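Side-chain contact in enoyl-CoA hydratase (Bacillus halodurans, PDB 3LKE), which probably adds water across the double bond of enoyl-CoA thioesters: residues A[35-40]-A[94-99]. Sequence-based numbering, arbitrary orientation.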
loop_
_atom_site.group_PDB
_atom_site.type_symbol
_atom_site.label_atom_id
_atom_site.label_comp_id
_atom_site.label_asym_id
_atom_site.label_seq_id
_atom_site.Cartn_x
_atom_site.Cartn_y
_atom_site.Cartn_z
ATOM N N SER A 35 0.764 -31.160 11.971
ATOM C CA SER A 35 -0.520 -31.682 11.528
ATOM C C SER A 35 -1.250 -30.636 10.697
ATOM O O SER A 35 -1.921 -30.949 9.708
ATOM C CB SER A 35 -1.360 -32.087 12.738
ATOM O OG SER A 35 -0.728 -33.151 13.442
ATOM N N LEU A 36 -1.104 -29.385 11.106
ATOM C CA LEU A 36 -1.709 -28.288 10.378
ATOM C C LEU A 36 -1.119 -28.189 8.975
ATOM O O LEU A 36 -1.853 -28.075 7.994
ATOM C CB LEU A 36 -1.515 -26.984 11.146
ATOM C CG LEU A 36 -2.025 -25.726 10.452
ATOM C CD1 LEU A 36 -3.515 -25.818 10.146
ATOM C CD2 LEU A 36 -1.726 -24.521 11.318
ATOM N N LEU A 37 0.204 -28.244 8.880
ATOM C CA LEU A 37 0.875 -28.168 7.585
ATOM C C LEU A 37 0.365 -29.269 6.658
ATOM O O LEU A 37 0.042 -29.028 5.488
ATOM C CB LEU A 37 2.387 -28.293 7.766
ATOM C CG LEU A 37 3.241 -28.227 6.500
ATOM C CD1 LEU A 37 2.959 -26.947 5.701
ATOM C CD2 LEU A 37 4.705 -28.308 6.886
ATOM N N GLU A 38 0.281 -30.481 7.201
ATOM C CA GLU A 38 -0.160 -31.644 6.445
ATOM C C GLU A 38 -1.575 -31.448 5.899
ATOM O O GLU A 38 -1.871 -31.806 4.759
ATOM C CB GLU A 38 -0.092 -32.876 7.353
ATOM C CG GLU A 38 -0.463 -34.192 6.705
ATOM C CD GLU A 38 -0.457 -35.344 7.701
ATOM O OE1 GLU A 38 -1.020 -36.414 7.376
ATOM O OE2 GLU A 38 0.101 -35.175 8.810
ATOM N N ALA A 39 -2.442 -30.857 6.714
ATOM C CA ALA A 39 -3.815 -30.590 6.320
ATOM C C ALA A 39 -3.873 -29.523 5.226
ATOM O O ALA A 39 -4.629 -29.644 4.263
ATOM C CB ALA A 39 -4.636 -30.154 7.531
ATOM N N ILE A 40 -3.070 -28.477 5.384
ATOM C CA ILE A 40 -3.033 -27.387 4.411
ATOM C C ILE A 40 -2.588 -27.886 3.039
ATOM O O ILE A 40 -3.202 -27.568 2.017
ATOM C CB ILE A 40 -2.084 -26.259 4.870
ATOM C CG1 ILE A 40 -2.670 -25.538 6.089
ATOM C CG2 ILE A 40 -1.838 -25.280 3.729
ATOM C CD1 ILE A 40 -1.667 -24.679 6.845
ATOM N N VAL A 94 2.334 -20.874 7.155
ATOM C CA VAL A 94 2.002 -19.530 6.648
ATOM C C VAL A 94 2.159 -19.432 5.124
ATOM O O VAL A 94 1.291 -18.909 4.419
ATOM C CB VAL A 94 2.859 -18.426 7.325
ATOM C CG1 VAL A 94 2.613 -17.075 6.646
ATOM C CG2 VAL A 94 2.555 -18.350 8.818
ATOM N N LEU A 95 3.278 -19.936 4.622
ATOM C CA LEU A 95 3.601 -19.826 3.206
ATOM C C LEU A 95 2.624 -20.653 2.370
ATOM O O LEU A 95 2.165 -20.213 1.323
ATOM C CB LEU A 95 5.053 -20.260 2.969
ATOM C CG LEU A 95 5.654 -19.958 1.596
ATOM C CD1 LEU A 95 5.494 -18.487 1.259
ATOM C CD2 LEU A 95 7.128 -20.381 1.587
ATOM N N GLU A 96 2.299 -21.847 2.859
ATOM C CA GLU A 96 1.373 -22.762 2.166
ATOM C C GLU A 96 -0.074 -22.282 2.148
ATOM O O GLU A 96 -0.815 -22.559 1.212
ATOM C CB GLU A 96 1.455 -24.158 2.785
ATOM C CG GLU A 96 2.845 -24.733 2.755
ATOM C CD GLU A 96 3.051 -25.710 1.622
ATOM O OE1 GLU A 96 2.134 -25.856 0.779
ATOM O OE2 GLU A 96 4.137 -26.321 1.580
ATOM N N ILE A 97 -0.480 -21.546 3.173
ATOM C CA ILE A 97 -1.772 -20.880 3.117
ATOM C C ILE A 97 -1.694 -19.786 2.065
ATOM O O ILE A 97 -2.516 -19.730 1.163
ATOM C CB ILE A 97 -2.152 -20.255 4.471
ATOM C CG1 ILE A 97 -2.353 -21.358 5.513
ATOM C CG2 ILE A 97 -3.430 -19.408 4.350
ATOM C CD1 ILE A 97 -2.519 -20.836 6.922
ATOM N N PHE A 98 -0.679 -18.937 2.182
ATOM C CA PHE A 98 -0.534 -17.806 1.282
ATOM C C PHE A 98 -0.538 -18.215 -0.186
ATOM O O PHE A 98 -1.121 -17.534 -1.022
ATOM C CB PHE A 98 0.756 -17.049 1.585
ATOM C CG PHE A 98 0.857 -15.739 0.860
ATOM C CD1 PHE A 98 0.159 -14.628 1.307
ATOM C CD2 PHE A 98 1.659 -15.613 -0.263
ATOM C CE1 PHE A 98 0.262 -13.412 0.642
ATOM C CE2 PHE A 98 1.761 -14.389 -0.938
ATOM C CZ PHE A 98 1.066 -13.299 -0.480
ATOM N N THR A 99 0.127 -19.319 -0.502
ATOM C CA THR A 99 0.244 -19.740 -1.893
ATOM C C THR A 99 -0.848 -20.731 -2.292
ATOM O O THR A 99 -0.781 -21.339 -3.360
ATOM C CB THR A 99 1.620 -20.374 -2.200
ATOM O OG1 THR A 99 1.863 -21.478 -1.313
ATOM C CG2 THR A 99 2.754 -19.353 -2.048
#
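I40 and I97 mark where helices 30-45 and 81-98 of this crotonase fold come together, their CA atoms 6.8 Å apart. The segments 35-40 and 94-98 run nearly parallel, at 19°, with axes 9.7 Å apart at closest approach, and no hydrogen bond joins them. The CB of I40 is directed at the facing helix, and its two branches divide between E96 and I97. CG2, anti to the backbone N, lies against CB of E96 (3.6 Å), while the other branch, CG1 with CD1, carries its terminal methyl to the I97 side chain. L37 adds CD1, which meets CG of E96 at 3.7 Å. E96 therefore lends its aliphatic stem to both L37 and I40; its chain bends at chi2 (-100°), and OE2 forms a salt bridge with R41, one residue beyond I40. The backbone O of E96 accepts a hydrogen bond from N44, a second polar tie between the same helices. One turn earlier on helix 81-98, C93 touches L36, L37 and I40, extending the apolar seam. With an alanine in place of I40, the reach to I97 CG1 and to E96 CB is lost, which would probably open a gap between the helices that L37 alone could not fill. At the end of helix 81-98, L95 O accepts hydrogen bonds from T99 N and T99 OG1, which reach it from opposite faces of its carbonyl plane. I40 CD1 itself rests 3.6 Å from I97 CG1 and 3.9 Å from I97 CD1.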